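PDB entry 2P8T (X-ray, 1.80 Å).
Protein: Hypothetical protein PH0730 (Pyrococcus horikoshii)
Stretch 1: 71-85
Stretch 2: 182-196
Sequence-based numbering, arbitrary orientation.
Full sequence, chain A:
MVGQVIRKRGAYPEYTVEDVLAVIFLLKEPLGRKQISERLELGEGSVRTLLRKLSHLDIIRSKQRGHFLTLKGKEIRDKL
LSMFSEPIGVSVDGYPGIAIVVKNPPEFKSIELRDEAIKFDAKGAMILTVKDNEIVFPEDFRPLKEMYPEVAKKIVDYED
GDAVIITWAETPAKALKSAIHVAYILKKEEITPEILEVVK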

# COMPACT_ATOMS: atom_id res chain seq x y z
N LEU A 71 -12.82 -8.91 -14.77
CA LEU A 71 -12.99 -10.05 -13.86
C LEU A 71 -11.63 -10.59 -13.38
O LEU A 71 -11.44 -10.85 -12.19
N LYS A 72 -10.67 -10.67 -14.30
CA LYS A 72 -9.28 -11.00 -13.92
C LYS A 72 -8.71 -9.96 -12.94
O LYS A 72 -8.10 -10.35 -11.92
N GLY A 73 -8.90 -8.67 -13.21
CA GLY A 73 -8.41 -7.60 -12.34
C GLY A 73 -9.04 -7.63 -10.94
O GLY A 73 -8.35 -7.40 -9.94
N LYS A 74 -10.34 -7.91 -10.88
CA LYS A 74 -11.05 -8.09 -9.61
C LYS A 74 -10.57 -9.30 -8.80
O LYS A 74 -10.50 -9.23 -7.56
N GLU A 75 -10.26 -10.40 -9.47
CA GLU A 75 -9.76 -11.60 -8.80
C GLU A 75 -8.38 -11.28 -8.22
O GLU A 75 -8.04 -11.71 -7.12
N ILE A 76 -7.60 -10.52 -8.98
CA ILE A 76 -6.28 -10.10 -8.48
C ILE A 76 -6.39 -9.22 -7.24
O ILE A 76 -5.71 -9.47 -6.25
N ARG A 77 -7.24 -8.19 -7.30
CA ARG A 77 -7.48 -7.30 -6.17
C ARG A 77 -8.00 -8.05 -4.94
O ARG A 77 -7.60 -7.76 -3.81
N ASP A 78 -8.91 -9.00 -5.16
CA ASP A 78 -9.44 -9.78 -4.04
C ASP A 78 -8.34 -10.57 -3.36
O ASP A 78 -8.27 -10.63 -2.12
N LYS A 79 -7.47 -11.15 -4.17
CA LYS A 79 -6.28 -11.80 -3.67
C LYS A 79 -5.37 -10.84 -2.87
O LYS A 79 -4.85 -11.23 -1.85
N LEU A 80 -5.22 -9.60 -3.34
CA LEU A 80 -4.41 -8.61 -2.59
C LEU A 80 -5.03 -8.28 -1.25
O LEU A 80 -4.32 -8.18 -0.24
N LEU A 81 -6.35 -8.15 -1.23
CA LEU A 81 -7.08 -7.83 -0.01
C LEU A 81 -7.16 -9.00 0.96
O LEU A 81 -7.54 -8.81 2.12
N SER A 82 -6.80 -10.19 0.51
CA SER A 82 -6.62 -11.33 1.43
C SER A 82 -5.33 -11.23 2.24
O SER A 82 -5.22 -11.86 3.30
N MET A 83 -4.35 -10.46 1.77
CA MET A 83 -3.06 -10.36 2.45
C MET A 83 -2.76 -8.96 3.02
O MET A 83 -1.83 -8.79 3.81
N PHE A 84 -3.57 -7.99 2.59
CA PHE A 84 -3.47 -6.59 3.00
C PHE A 84 -4.84 -6.02 3.31
O PHE A 84 -5.86 -6.49 2.80
N SER A 85 -4.87 -4.98 4.14
CA SER A 85 -6.10 -4.20 4.32
C SER A 85 -6.21 -3.21 3.18
O SER A 85 -5.24 -3.00 2.45
N VAL A 182 6.95 -1.21 1.42
CA VAL A 182 7.10 -2.02 2.65
C VAL A 182 6.23 -3.28 2.61
O VAL A 182 6.68 -4.39 2.93
N ALA A 183 4.97 -3.10 2.19
CA ALA A 183 4.05 -4.22 2.00
C ALA A 183 4.63 -5.28 1.07
O ALA A 183 4.60 -6.50 1.37
N TYR A 184 5.16 -4.80 -0.06
CA TYR A 184 5.80 -5.68 -1.04
C TYR A 184 7.00 -6.45 -0.47
O TYR A 184 7.13 -7.66 -0.70
N ILE A 185 7.87 -5.79 0.31
CA ILE A 185 8.98 -6.52 0.97
C ILE A 185 8.44 -7.67 1.85
O ILE A 185 8.94 -8.79 1.82
N LEU A 186 7.40 -7.38 2.63
CA LEU A 186 6.87 -8.36 3.58
C LEU A 186 6.15 -9.54 2.93
O LEU A 186 6.11 -10.66 3.50
N LYS A 187 5.58 -9.31 1.75
CA LYS A 187 4.74 -10.30 1.07
C LYS A 187 5.24 -10.70 -0.33
O LYS A 187 4.49 -11.28 -1.13
N LYS A 188 6.52 -10.39 -0.59
CA LYS A 188 7.19 -10.61 -1.88
C LYS A 188 6.92 -11.99 -2.48
O LYS A 188 6.59 -12.12 -3.66
N GLU A 189 7.07 -13.02 -1.65
CA GLU A 189 6.92 -14.40 -2.12
C GLU A 189 5.47 -14.79 -2.38
O GLU A 189 5.19 -15.82 -2.99
N GLU A 190 4.53 -13.96 -1.92
CA GLU A 190 3.12 -14.30 -2.03
C GLU A 190 2.39 -13.52 -3.12
O GLU A 190 1.24 -13.83 -3.43
N ILE A 191 3.04 -12.49 -3.66
CA ILE A 191 2.48 -11.66 -4.73
C ILE A 191 2.29 -12.54 -5.97
O ILE A 191 3.23 -13.23 -6.37
N THR A 192 1.09 -12.51 -6.55
CA THR A 192 0.73 -13.37 -7.70
C THR A 192 1.61 -13.09 -8.92
O THR A 192 1.97 -11.93 -9.17
N PRO A 193 1.97 -14.14 -9.69
CA PRO A 193 2.70 -13.92 -10.94
C PRO A 193 1.98 -13.00 -11.93
O PRO A 193 2.63 -12.33 -12.72
N GLU A 194 0.64 -12.98 -11.87
CA GLU A 194 -0.15 -12.15 -12.76
C GLU A 194 0.18 -10.67 -12.58
O GLU A 194 0.09 -9.90 -13.52
N ILE A 195 0.55 -10.28 -11.36
CA ILE A 195 0.99 -8.91 -11.09
C ILE A 195 2.42 -8.70 -11.58
O ILE A 195 2.73 -7.70 -12.23
N LEU A 196 3.30 -9.64 -11.26
CA LEU A 196 4.69 -9.58 -11.71
C LEU A 196 4.79 -9.51 -13.23
O LEU A 196 5.71 -8.88 -13.77

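The contact between stretches 71-85 and 182-196 is a mainly apolar packing of side chains with no direct hydrogen bond across it, and it illustrates how segments distant in sequence can pack through apolar side chains, with a single water joining the two at one end. The two segments bury 555 Å² in all. From the helix of stretch 1, Ile 76 points toward the partner in an m,t rotamer, and its CG2 lies 3.7 Å from CG1 of Ile 195. One turn on, Leu 80 (m,t) sets out sideways, but its end comes nearer: CD2 of Leu 80 reaches CD1 of Ile 195 at 3.8 Å. Ile 191, in the m,m rotamer, is a shared neighbour farther along, its CD1 standing 4.4 Å from SD of Met 83 and 4.3 Å from CE2 of Phe 84, where it meets the ring at its edge.

Further along stretch 1, Met 83 points toward stretch 2 and takes p,t,p angles that bring its CE to 3.7 Å from the backbone O of Glu 190. The Phe 84 ring, with chi1 in m, extends between neighbours: its CE1 is 3.7 Å from CB of Ala 183 and 3.6 Å from CG of Lys 187, so the aliphatic part of a lysine serves as an apolar surface.

The water bridge lies at the other end, by Lys 72 and Glu 194. Within stretch 2, Thr 192 caps the second helix, its OG1 accepting from N of Glu 194 at 3.2 Å. The all-t chain of Lys 72 carries NZ to a water, which accepts from Lys 72 NZ at 3.1 Å and donates to Glu 194 O at 2.7 Å. The Glu 194 carboxylate instead meets carbon, with OE1 3.4 Å from CD1 of Ile 76.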

# COMPACT_ATOMS: atom_id res chain seq x y z
CB LEU A 71 -13.84 -11.14 -14.50
CG LEU A 71 -15.25 -10.66 -14.91
CD1 LEU A 71 -16.02 -11.76 -15.65
CD2 LEU A 71 -16.06 -10.09 -13.73
CB LYS A 72 -8.41 -11.13 -15.18
CG LYS A 72 -6.96 -11.46 -14.89
CD LYS A 72 -6.13 -11.39 -16.14
CE LYS A 72 -4.64 -11.52 -15.80
NZ LYS A 72 -3.83 -11.54 -17.05
CB LYS A 74 -12.56 -8.20 -9.85
CG LYS A 74 -13.38 -8.39 -8.58
CD LYS A 74 -13.51 -7.07 -7.80
CE LYS A 74 -14.65 -7.12 -6.78
NZ LYS A 74 -14.35 -8.03 -5.66
CB GLU A 75 -9.66 -12.80 -9.75
CG GLU A 75 -10.99 -13.35 -10.25
CD GLU A 75 -10.82 -14.49 -11.24
OE1 GLU A 75 -9.88 -14.43 -12.08
OE2 GLU A 75 -11.62 -15.45 -11.19
CB ILE A 76 -5.45 -9.41 -9.58
CG1 ILE A 76 -4.96 -10.46 -10.58
CG2 ILE A 76 -4.23 -8.69 -8.96
CD1 ILE A 76 -4.43 -9.87 -11.92
CB ARG A 77 -8.48 -6.21 -6.54
CG ARG A 77 -8.36 -4.96 -5.66
CD ARG A 77 -9.35 -3.85 -6.02
NE ARG A 77 -8.99 -2.62 -5.30
CZ ARG A 77 -9.25 -2.41 -4.01
NH1 ARG A 77 -9.92 -3.32 -3.31
NH2 ARG A 77 -8.87 -1.29 -3.41
CB ASP A 78 -10.58 -10.70 -4.50
CG ASP A 78 -11.84 -9.94 -4.87
OD1 ASP A 78 -11.94 -8.73 -4.58
OD2 ASP A 78 -12.74 -10.57 -5.46
CB LYS A 79 -5.52 -12.48 -4.81
CG LYS A 79 -6.22 -13.75 -5.33
CD LYS A 79 -5.62 -14.24 -6.66
CE LYS A 79 -6.53 -15.26 -7.34
NZ LYS A 79 -6.75 -16.46 -6.45
CB LEU A 80 -4.22 -7.31 -3.39
CG LEU A 80 -3.20 -7.38 -4.53
CD1 LEU A 80 -3.18 -6.04 -5.28
CD2 LEU A 80 -1.80 -7.70 -3.99
CB LEU A 81 -8.46 -7.31 -0.33
CG LEU A 81 -8.54 -5.87 -0.79
CD1 LEU A 81 -9.98 -5.59 -1.16
CD2 LEU A 81 -8.06 -4.89 0.29
CB SER A 82 -6.68 -12.68 0.70
OG SER A 82 -5.46 -13.01 0.03
CB MET A 83 -1.90 -10.91 1.58
CG MET A 83 -1.57 -10.20 0.24
SD MET A 83 -0.41 -11.14 -0.87
CE MET A 83 -1.57 -12.31 -1.56
CB PHE A 84 -2.87 -5.72 1.88
CG PHE A 84 -1.55 -6.22 1.37
CD1 PHE A 84 -0.44 -6.32 2.21
CD2 PHE A 84 -1.42 -6.60 0.03
CE1 PHE A 84 0.77 -6.79 1.74
CE2 PHE A 84 -0.21 -7.04 -0.46
CZ PHE A 84 0.89 -7.15 0.40
CB SER A 85 -6.06 -3.47 5.66
OG SER A 85 -4.96 -2.56 5.72
CB VAL A 182 6.83 -1.17 3.94
CG1 VAL A 182 6.99 -2.03 5.19
CG2 VAL A 182 7.76 0.08 4.00
CB ALA A 183 2.73 -3.69 1.46
CB TYR A 184 6.19 -4.90 -2.29
CG TYR A 184 6.81 -5.78 -3.36
CD1 TYR A 184 6.06 -6.77 -3.97
CD2 TYR A 184 8.14 -5.61 -3.74
CE1 TYR A 184 6.61 -7.61 -4.95
CE2 TYR A 184 8.71 -6.45 -4.72
CZ TYR A 184 7.93 -7.44 -5.31
OH TYR A 184 8.47 -8.26 -6.28
CB ILE A 185 9.88 -5.58 1.84
CG1 ILE A 185 10.60 -4.54 0.96
CG2 ILE A 185 10.88 -6.42 2.68
CD1 ILE A 185 11.09 -3.32 1.70
CB LEU A 186 5.89 -7.65 4.54
CG LEU A 186 6.59 -6.83 5.62
CD1 LEU A 186 5.58 -5.88 6.28
CD2 LEU A 186 7.27 -7.74 6.63
CB LYS A 187 3.30 -9.80 1.00
CG LYS A 187 2.57 -9.86 2.33
CD LYS A 187 2.54 -11.31 2.86
CE LYS A 187 1.48 -11.48 3.92
NZ LYS A 187 1.27 -12.91 4.31
CB LYS A 188 8.71 -10.40 -1.67
CG LYS A 188 9.60 -10.45 -2.93
CD LYS A 188 11.11 -10.41 -2.57
CE LYS A 188 11.63 -11.73 -1.97
NZ LYS A 188 13.14 -11.90 -2.14
CB GLU A 189 7.58 -15.37 -1.11
CG GLU A 189 9.11 -15.12 -0.92
CD GLU A 189 9.74 -16.00 0.16
OE1 GLU A 189 10.04 -17.18 -0.13
OE2 GLU A 189 9.95 -15.50 1.29
CB GLU A 190 2.40 -14.13 -0.68
CG GLU A 190 3.12 -14.77 0.53
CD GLU A 190 3.40 -16.25 0.36
OE1 GLU A 190 2.47 -16.98 -0.07
OE2 GLU A 190 4.54 -16.67 0.67
CB ILE A 191 3.41 -10.47 -5.09
CG1 ILE A 191 3.69 -9.54 -3.88
CG2 ILE A 191 2.85 -9.67 -6.26
CD1 ILE A 191 2.46 -8.84 -3.31
CB THR A 192 -0.79 -13.23 -8.09
OG1 THR A 192 -1.06 -13.97 -9.30
CG2 THR A 192 -1.16 -11.80 -8.34
CB PRO A 193 2.85 -15.32 -11.53
CG PRO A 193 2.70 -16.26 -10.35
CD PRO A 193 1.72 -15.58 -9.44
CB GLU A 194 -1.65 -12.39 -12.55
CG GLU A 194 -2.06 -13.85 -12.68
CD GLU A 194 -3.52 -14.05 -13.05
OE1 GLU A 194 -4.38 -13.24 -12.63
OE2 GLU A 194 -3.83 -15.03 -13.77
CB ILE A 195 0.89 -8.57 -9.58
CG1 ILE A 195 -0.58 -8.46 -9.16
CG2 ILE A 195 1.65 -7.26 -9.24
CD1 ILE A 195 -0.78 -8.22 -7.65
CB LEU A 196 5.47 -10.79 -11.18
CG LEU A 196 5.55 -10.97 -9.66
CD1 LEU A 196 6.24 -12.31 -9.31
CD2 LEU A 196 6.26 -9.79 -8.99
O HOH W 1 -1.08 -10.76 -15.80